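Local coordinates for (S)-ureidoglycine aminohydrolase cupin domain-containing protein (PDB 3MYX) that is of unknown function but has a cupin domain of the kind found in (S)-ureidoglycine aminohydrolases, at residues S156-E161 and K233-T238. Residues are numbered along the deposited sequence; the frame is centred on the assembly and turned at random.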
loop_
_atom_site.group_PDB
_atom_site.type_symbol
_atom_site.label_atom_id
_atom_site.label_comp_id
_atom_site.label_asym_id
_atom_site.label_seq_id
_atom_site.Cartn_x
_atom_site.Cartn_y
_atom_site.Cartn_z
ATOM N N SER A 156 14.427 0.837 -7.427
ATOM C CA SER A 156 13.236 1.544 -6.980
ATOM C C SER A 156 13.147 2.923 -7.593
ATOM O O SER A 156 14.114 3.459 -8.151
ATOM C CB SER A 156 13.221 1.687 -5.462
ATOM O OG SER A 156 14.200 2.607 -5.067
ATOM N N ASN A 157 11.976 3.511 -7.436
ATOM C CA ASN A 157 11.736 4.901 -7.750
ATOM C C ASN A 157 10.731 5.396 -6.721
ATOM O O ASN A 157 9.572 4.975 -6.723
ATOM C CB ASN A 157 11.183 5.065 -9.171
ATOM C CG ASN A 157 10.981 6.526 -9.563
ATOM O OD1 ASN A 157 10.811 7.385 -8.715
ATOM N ND2 ASN A 157 10.982 6.787 -10.867
ATOM N N ASN A 158 11.196 6.259 -5.821
ATOM C CA ASN A 158 10.330 6.941 -4.865
ATOM C C ASN A 158 9.572 8.065 -5.560
ATOM O O ASN A 158 10.024 9.195 -5.596
ATOM C CB ASN A 158 11.147 7.505 -3.702
ATOM C CG ASN A 158 11.841 6.423 -2.918
ATOM O OD1 ASN A 158 11.199 5.510 -2.399
ATOM N ND2 ASN A 158 13.167 6.518 -2.818
ATOM N N LEU A 159 8.435 7.723 -6.140
ATOM C CA LEU A 159 7.618 8.660 -6.896
ATOM C C LEU A 159 6.954 9.696 -6.001
ATOM O O LEU A 159 6.589 10.776 -6.458
ATOM C CB LEU A 159 6.550 7.909 -7.674
ATOM C CG LEU A 159 7.114 7.016 -8.785
ATOM C CD1 LEU A 159 6.078 6.002 -9.273
ATOM C CD2 LEU A 159 7.633 7.877 -9.941
ATOM N N PHE A 160 6.770 9.360 -4.733
ATOM C CA PHE A 160 6.210 10.296 -3.752
ATOM C C PHE A 160 6.989 10.149 -2.445
ATOM O O PHE A 160 7.125 9.050 -1.915
ATOM C CB PHE A 160 4.728 10.020 -3.533
ATOM C CG PHE A 160 4.126 10.822 -2.432
ATOM C CD1 PHE A 160 3.693 12.103 -2.645
ATOM C CD2 PHE A 160 3.987 10.255 -1.173
ATOM C CE1 PHE A 160 3.123 12.826 -1.577
ATOM C CE2 PHE A 160 3.458 10.962 -0.133
ATOM C CZ PHE A 160 3.021 12.239 -0.340
ATOM N N GLU A 161 7.554 11.252 -1.986
ATOM C CA GLU A 161 8.230 11.307 -0.711
ATOM C C GLU A 161 7.516 12.339 0.162
ATOM O O GLU A 161 7.616 13.540 -0.080
ATOM C CB GLU A 161 9.696 11.667 -0.895
ATOM C CG GLU A 161 10.456 10.618 -1.683
ATOM C CD GLU A 161 11.919 10.988 -1.909
ATOM O OE1 GLU A 161 12.233 12.191 -2.054
ATOM O OE2 GLU A 161 12.750 10.076 -1.960
ATOM N N LYS A 233 6.751 -4.395 -7.636
ATOM C CA LYS A 233 5.643 -4.013 -6.775
ATOM C C LYS A 233 5.486 -2.519 -6.647
ATOM O O LYS A 233 6.472 -1.789 -6.719
ATOM C CB LYS A 233 5.828 -4.620 -5.379
ATOM C CG LYS A 233 6.920 -3.997 -4.560
ATOM C CD LYS A 233 7.325 -4.868 -3.377
ATOM C CE LYS A 233 8.309 -4.159 -2.489
ATOM N NZ LYS A 233 8.803 -5.053 -1.373
ATOM N N PHE A 234 4.243 -2.087 -6.417
ATOM C CA PHE A 234 3.995 -0.807 -5.796
ATOM C C PHE A 234 4.274 -0.988 -4.316
ATOM O O PHE A 234 3.940 -2.037 -3.731
ATOM C CB PHE A 234 2.528 -0.406 -5.918
ATOM C CG PHE A 234 2.108 0.064 -7.274
ATOM C CD1 PHE A 234 2.662 1.210 -7.820
ATOM C CD2 PHE A 234 1.071 -0.562 -7.966
ATOM C CE1 PHE A 234 2.222 1.694 -9.054
ATOM C CE2 PHE A 234 0.638 -0.079 -9.203
ATOM C CZ PHE A 234 1.202 1.037 -9.743
ATOM N N TYR A 235 4.821 0.046 -3.683
ATOM C CA TYR A 235 5.010 0.033 -2.247
ATOM C C TYR A 235 4.635 1.358 -1.613
ATOM O O TYR A 235 4.724 2.423 -2.246
ATOM C CB TYR A 235 6.450 -0.299 -1.877
ATOM C CG TYR A 235 7.473 0.707 -2.364
ATOM C CD1 TYR A 235 7.769 1.857 -1.619
ATOM C CD2 TYR A 235 8.117 0.536 -3.578
ATOM C CE1 TYR A 235 8.705 2.782 -2.064
ATOM C CE2 TYR A 235 9.032 1.459 -4.025
ATOM C CZ TYR A 235 9.326 2.571 -3.284
ATOM O OH TYR A 235 10.250 3.465 -3.808
ATOM N N ALA A 236 4.215 1.261 -0.355
ATOM C CA ALA A 236 4.200 2.389 0.570
ATOM C C ALA A 236 4.958 1.908 1.794
ATOM O O ALA A 236 4.580 0.878 2.370
ATOM C CB ALA A 236 2.773 2.787 0.962
ATOM N N VAL A 237 6.036 2.596 2.168
ATOM C CA VAL A 237 6.795 2.231 3.356
ATOM C C VAL A 237 6.963 3.440 4.262
ATOM O O VAL A 237 7.068 4.578 3.782
ATOM C CB VAL A 237 8.188 1.659 3.010
ATOM C CG1 VAL A 237 8.052 0.314 2.291
ATOM C CG2 VAL A 237 9.053 2.645 2.218
ATOM N N THR A 238 6.986 3.205 5.570
ATOM C CA THR A 238 7.334 4.257 6.515
ATOM C C THR A 238 8.819 4.323 6.766
ATOM O O THR A 238 9.575 3.565 6.143
ATOM C CB THR A 238 6.577 4.087 7.824
ATOM O OG1 THR A 238 6.869 2.807 8.395
ATOM C CG2 THR A 238 5.073 4.237 7.582
ATOM O OXT THR A 238 9.263 5.160 7.580
#
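One tyrosine hydroxyl, OH of Tyr235, is the nearest atom of 233-238 to all three touching residues of 156-161: it approaches Ser156, Asn157 and Asn158 in turn, and with Asn158 it forms the one hydrogen bond across the segments. Tyr235 OH donates to Asn158 OD1 at 2.7 Å, leaving the amide oxygen at the edge of the ring and near its plane. Seen from Asn158 the bond is less regular. The hydroxyl stands 56° out of the carbonyl plane and so is not on a lone pair. The two side chains cross at about a right angle, with amide and ring planes 88° apart. Chi1 of 63° places the tyrosine CG between its own backbone N and carbonyl carbon, and from there the ring spans the gap to Asn158. Tyr235 OH also lies 3.4 Å from the backbone O of Asn157 and 3.8 Å from CB of Ser156, both oblique to the ring.

These segments belong to strands 154-161 and 231-237 of a seven-stranded antiparallel sheet in a cupin-type beta fold, where strand 168-174 runs between them. The axes of 156-158 and 233-237 consequently approach no closer than 9.2 Å, and the tyrosine reaches across the intervening strand, touching Trp172 on it. Arg168 of the same strand gives Asn158 OD1 a second hydrogen bond through NH1, so two donors grip this oxygen, which probably helps fix the rotation of the amide; the arginine's charge probably polarises the carbonyl further. Along 156-161 the chain turns a corner at Leu159, just after an inverse gamma turn centred on Asn158, and Leu159 and Phe160 together face Ile169 as a classic beta bulge.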